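Local coordinates for uncharacterized protein BAD_0989 (Bifidobacterium adolescentis ATCC 15703, PDB 3CYM) that is uncharacterised but is probably a ribonuclease D-like 3'-5' exonuclease acting on nucleic acid, with HRDC-type helical domains, at residues K389-Y392 / L393-C397; R403-V407 / A408-S412. One frame throughout, in Å; residues are numbered along the deposited sequence. Where two conformers were deposited one is given.

Contact 1 of 2, residues K389-Y392 / L393-C397; sequences KPQY and LRNLC
Q391 and R394 hold each other by a side-on grip on the first turns of helix 390-397. Both NE and NH2 of R394 donate to one atom, Q391 OE1, and each bond is 2.7 Å long. OE1 lies in the guanidinium plane, at its edge. Seen from the amide, both nitrogens come from the same face: NH2 is tilted 23° from the carbonyl plane, and NE stands well above it. The R394 chain bends at chi3 (-81°), which turns the guanidinium back over the start of the helix.

The other end of the Q391 amide is also used. NE2 donates to N395 OD1 at 3.1 Å, from above that carbonyl plane. The two amide planes are 71° apart. Q391 NE2 also donates to A348 O, and N395 OD1 accepts from A348 N. N395 ND2 bonds to Q414 OE1, so this amide ties the helix to helix 407-414.

These are i to i+3 and i to i+4 pairs that start in the first turn of the short helix 390-397, in the HRDC-like C-terminal region. The helical backbone bonds run beneath them. N395 N donates to Q391 O at 2.8 Å, almost straight. R394 N reaches P390 O at 3.3 Å, and L396 N reaches Y392 O in the same way.

The remaining contacts are packing. One guanidinium face of R394 lies over the backbone of P390 and Q391, and NH1 comes within 3.7 Å of P390 CB. On the buried side, L393 packs on V369 and V373 of helix 360-380, while L396 meets V428 and I432 of helix 418-433.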
loop_
_atom_site.group_PDB
_atom_site.type_symbol
_atom_site.label_atom_id
_atom_site.label_comp_id
_atom_site.label_asym_id
_atom_site.label_seq_id
_atom_site.Cartn_x
_atom_site.Cartn_y
_atom_site.Cartn_z
ATOM N N LYS A 389 15.750 7.525 -5.026
ATOM C CA LYS A 389 14.512 8.224 -4.666
ATOM C C LYS A 389 14.662 9.730 -4.817
ATOM O O LYS A 389 15.520 10.329 -4.169
ATOM C CB LYS A 389 14.066 7.888 -3.242
ATOM C CG LYS A 389 12.666 8.397 -2.915
ATOM C CD LYS A 389 12.218 7.965 -1.535
ATOM C CE LYS A 389 10.939 8.667 -1.128
ATOM N NZ LYS A 389 10.694 8.492 0.337
ATOM N N PRO A 390 13.820 10.338 -5.678
ATOM C CA PRO A 390 13.844 11.758 -5.993
ATOM C C PRO A 390 13.925 12.672 -4.776
ATOM O O PRO A 390 14.624 13.682 -4.833
ATOM C CB PRO A 390 12.533 11.952 -6.739
ATOM C CG PRO A 390 12.384 10.672 -7.481
ATOM C CD PRO A 390 12.768 9.650 -6.453
ATOM N N GLN A 391 13.246 12.303 -3.689
ATOM C CA GLN A 391 13.255 13.091 -2.445
ATOM C C GLN A 391 14.637 13.188 -1.776
ATOM O O GLN A 391 14.953 14.203 -1.135
ATOM C CB GLN A 391 12.198 12.570 -1.455
ATOM C CG GLN A 391 11.898 13.490 -0.258
ATOM C CD GLN A 391 11.337 14.861 -0.657
ATOM O OE1 GLN A 391 10.606 14.989 -1.635
ATOM N NE2 GLN A 391 11.673 15.881 0.113
ATOM N N TYR A 392 15.461 12.153 -1.932
ATOM C CA TYR A 392 16.796 12.156 -1.323
ATOM C C TYR A 392 17.709 13.215 -1.964
ATOM O O TYR A 392 18.505 13.854 -1.270
ATOM C CB TYR A 392 17.440 10.759 -1.350
ATOM C CG TYR A 392 16.669 9.656 -0.629
ATOM C CD1 TYR A 392 15.730 9.949 0.372
ATOM C CD2 TYR A 392 16.904 8.316 -0.929
ATOM C CE1 TYR A 392 15.031 8.942 1.022
ATOM C CE2 TYR A 392 16.209 7.294 -0.270
ATOM C CZ TYR A 392 15.282 7.618 0.697
ATOM O OH TYR A 392 14.600 6.619 1.339
ATOM N N LEU A 393 17.552 13.418 -3.273
ATOM C CA LEU A 393 18.273 14.464 -4.022
ATOM C C LEU A 393 17.796 15.864 -3.669
ATOM O O LEU A 393 18.590 16.804 -3.645
ATOM C CB LEU A 393 18.125 14.262 -5.533
ATOM C CG LEU A 393 18.387 12.883 -6.132
ATOM C CD1 LEU A 393 17.953 12.871 -7.592
ATOM C CD2 LEU A 393 19.835 12.521 -6.008
ATOM N N ARG A 394 16.493 15.999 -3.444
ATOM C CA ARG A 394 15.890 17.241 -2.970
ATOM C C ARG A 394 16.377 17.610 -1.560
ATOM O O ARG A 394 16.793 18.748 -1.317
ATOM C CB ARG A 394 14.362 17.137 -2.996
ATOM C CG ARG A 394 13.767 16.974 -4.393
ATOM C CD ARG A 394 12.277 17.298 -4.409
ATOM N NE ARG A 394 11.459 16.181 -3.944
ATOM C CZ ARG A 394 10.928 15.253 -4.734
ATOM N NH1 ARG A 394 11.123 15.285 -6.044
ATOM N NH2 ARG A 394 10.204 14.278 -4.206
ATOM N N ASN A 395 16.327 16.645 -0.640
ATOM C CA ASN A 395 16.864 16.827 0.709
ATOM C C ASN A 395 18.344 17.253 0.710
ATOM O O ASN A 395 18.727 18.169 1.440
ATOM C CB ASN A 395 16.640 15.563 1.560
ATOM C CG ASN A 395 15.164 15.334 1.909
ATOM O OD1 ASN A 395 14.303 16.179 1.636
ATOM N ND2 ASN A 395 14.869 14.185 2.519
ATOM N N LEU A 396 19.143 16.615 -0.147
ATOM C CA LEU A 396 20.576 16.915 -0.321
ATOM C C LEU A 396 20.864 18.351 -0.769
ATOM O O LEU A 396 21.812 18.979 -0.301
ATOM C CB LEU A 396 21.197 15.914 -1.307
ATOM C CG LEU A 396 22.644 16.049 -1.804
ATOM C CD1 LEU A 396 23.672 15.591 -0.769
ATOM C CD2 LEU A 396 22.792 15.245 -3.079
ATOM N N CYS A 397 20.038 18.857 -1.677
ATOM C CA CYS A 397 20.222 20.189 -2.230
ATOM C C CYS A 397 19.480 21.264 -1.428
ATOM O O CYS A 397 19.592 22.453 -1.723
ATOM C CB CYS A 397 19.815 20.206 -3.702
ATOM S SG CYS A 397 20.847 19.116 -4.713
#

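Contact 2 of 2, residues R403-V407 / A408-S412; sequences RKRDV and ARFLS
R405 lays its guanidinium on the ring of F410, five residues on. From CB the chain leaves with CG beside the backbone N (chi1 -67°), then bends at chi2 and chi3 to bring its end over the ring. NE stands 4.0 Å from F410 CE1, toward the ring's rim, and donates to L396 O. CZ is closer, 3.5 Å from F410 CE1. NH1 lies near F410 CE1 and CD1. NH2 reaches F410 CZ at 3.5 Å and makes a weak bond to N395 O. The planes are 26° apart, in an off-centre cation-pi stack. A leucine in place of R405 would probably leave L396 O without this donor and the ring face without its cationic partner.

D406 is the N-cap of helix 407-414. Its OD2 accepts a weak capping bond from R409 N at 3.3 Å. OD1 sits 3.4 Å from R409 NE, well out of the guanidinium plane, a salt bridge of charges alone. The first helical turns are closed by F410 N to D406 O, at 2.8 Å, and L411 N to V407 O.

V407 CG1 rests 3.8 Å from L411 CD2, the two side chains pointing the same way. V407 and A408 pack on helix 418-433, while F410 and L411 turn to L396 of helix 390-397.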
loop_
_atom_site.group_PDB
_atom_site.type_symbol
_atom_site.label_atom_id
_atom_site.label_comp_id
_atom_site.label_asym_id
_atom_site.label_seq_id
_atom_site.Cartn_x
_atom_site.Cartn_y
_atom_site.Cartn_z
ATOM N N ARG A 403 28.124 22.364 -1.313
ATOM C CA ARG A 403 29.476 21.877 -1.542
ATOM C C ARG A 403 30.112 21.280 -0.292
ATOM O O ARG A 403 31.151 20.629 -0.390
ATOM C CB ARG A 403 30.350 22.980 -2.133
ATOM C CG ARG A 403 30.103 23.184 -3.602
ATOM C CD ARG A 403 30.645 24.506 -4.097
ATOM N NE ARG A 403 30.351 24.677 -5.521
ATOM C CZ ARG A 403 29.235 25.224 -6.003
ATOM N NH1 ARG A 403 28.283 25.674 -5.188
ATOM N NH2 ARG A 403 29.070 25.323 -7.314
ATOM N N LYS A 404 29.486 21.504 0.865
ATOM C CA LYS A 404 29.957 20.967 2.142
ATOM C C LYS A 404 29.306 19.626 2.488
ATOM O O LYS A 404 29.562 19.058 3.561
ATOM C CB LYS A 404 29.726 21.975 3.275
ATOM C CG LYS A 404 30.727 23.128 3.294
ATOM C CD LYS A 404 30.955 23.662 4.704
ATOM C CE LYS A 404 29.929 24.710 5.092
ATOM N NZ LYS A 404 30.242 26.058 4.531
ATOM N N ARG A 405 28.461 19.127 1.585
ATOM C CA ARG A 405 27.814 17.827 1.757
ATOM C C ARG A 405 28.811 16.700 1.526
ATOM O O ARG A 405 29.605 16.742 0.577
ATOM C CB ARG A 405 26.659 17.646 0.769
ATOM C CG ARG A 405 25.468 18.554 0.957
ATOM C CD ARG A 405 24.728 18.263 2.238
ATOM N NE ARG A 405 23.288 18.404 2.041
ATOM C CZ ARG A 405 22.414 18.697 2.997
ATOM N NH1 ARG A 405 22.819 18.896 4.246
ATOM N NH2 ARG A 405 21.127 18.784 2.698
ATOM N N ASP A 406 28.780 15.702 2.399
ATOM C CA ASP A 406 29.390 14.425 2.076
ATOM C C ASP A 406 28.272 13.683 1.365
ATOM O O ASP A 406 27.402 13.112 2.015
ATOM C CB ASP A 406 29.847 13.679 3.338
ATOM C CG ASP A 406 30.632 12.392 3.033
ATOM O OD1 ASP A 406 31.410 11.978 3.921
ATOM O OD2 ASP A 406 30.478 11.775 1.944
ATOM N N VAL A 407 28.305 13.718 0.034
ATOM C CA VAL A 407 27.211 13.215 -0.811
ATOM C C VAL A 407 26.944 11.733 -0.559
ATOM O O VAL A 407 25.814 11.352 -0.252
ATOM C CB VAL A 407 27.468 13.486 -2.322
ATOM C CG1 VAL A 407 26.392 12.856 -3.194
ATOM C CG2 VAL A 407 27.542 14.977 -2.596
ATOM N N ALA A 408 27.993 10.915 -0.658
ATOM C CA ALA A 408 27.886 9.479 -0.429
ATOM C C ALA A 408 27.316 9.129 0.951
ATOM O O ALA A 408 26.463 8.247 1.050
ATOM C CB ALA A 408 29.233 8.800 -0.652
ATOM N N ARG A 409 27.768 9.833 1.993
ATOM C CA ARG A 409 27.286 9.603 3.362
ATOM C C ARG A 409 25.859 10.112 3.586
ATOM O O ARG A 409 25.031 9.390 4.151
ATOM C CB ARG A 409 28.258 10.187 4.405
ATOM C CG ARG A 409 27.804 10.049 5.872
ATOM C CD ARG A 409 28.826 10.606 6.868
ATOM N NE ARG A 409 29.267 11.963 6.530
ATOM C CZ ARG A 409 29.996 12.749 7.323
ATOM N NH1 ARG A 409 30.376 12.336 8.528
ATOM N NH2 ARG A 409 30.344 13.961 6.911
ATOM N N PHE A 410 25.576 11.340 3.136
ATOM C CA PHE A 410 24.240 11.940 3.257
ATOM C C PHE A 410 23.181 11.068 2.608
ATOM O O PHE A 410 22.113 10.869 3.180
ATOM C CB PHE A 410 24.185 13.345 2.633
ATOM C CG PHE A 410 22.882 14.078 2.879
ATOM C CD1 PHE A 410 22.734 14.895 3.997
ATOM C CD2 PHE A 410 21.807 13.954 1.997
ATOM C CE1 PHE A 410 21.537 15.566 4.235
ATOM C CE2 PHE A 410 20.609 14.618 2.232
ATOM C CZ PHE A 410 20.475 15.431 3.346
ATOM N N LEU A 411 23.485 10.566 1.412
ATOM C CA LEU A 411 22.554 9.738 0.644
ATOM C C LEU A 411 22.291 8.409 1.320
ATOM O O LEU A 411 21.162 7.921 1.320
ATOM C CB LEU A 411 23.085 9.518 -0.774
ATOM C CG LEU A 411 22.497 10.319 -1.938
ATOM C CD1 LEU A 411 22.025 11.723 -1.578
ATOM C CD2 LEU A 411 23.516 10.334 -3.058
ATOM N N SER A 412 23.345 7.844 1.901
ATOM C CA SER A 412 23.271 6.606 2.669
ATOM C C SER A 412 22.395 6.794 3.914
ATOM O O SER A 412 21.448 6.030 4.134
ATOM C CB SER A 412 24.683 6.152 3.053
ATOM O OG SER A 412 24.829 4.755 2.905
#

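Contacts 1 and 2 lie on successive helices of the C-terminal HRDC-like region, with centres about 11 Å apart. They touch directly. The hydrogen bond from R405 NE to L396 O, 2.8 Å long, ties the loop before helix 407-414 to a backbone oxygen near the end of helix 390-397. The ring stacked under that arginine also packs on contact 1, with F410 CE2 3.4 Å from L396 CA. F410 also packs on N395, the residue whose amide Q391 holds in contact 1. Both contacts reach helix 418-433. The sodium site of D44, E46 and D172 belongs to the exonuclease region; neither contact supplies a ligand to it.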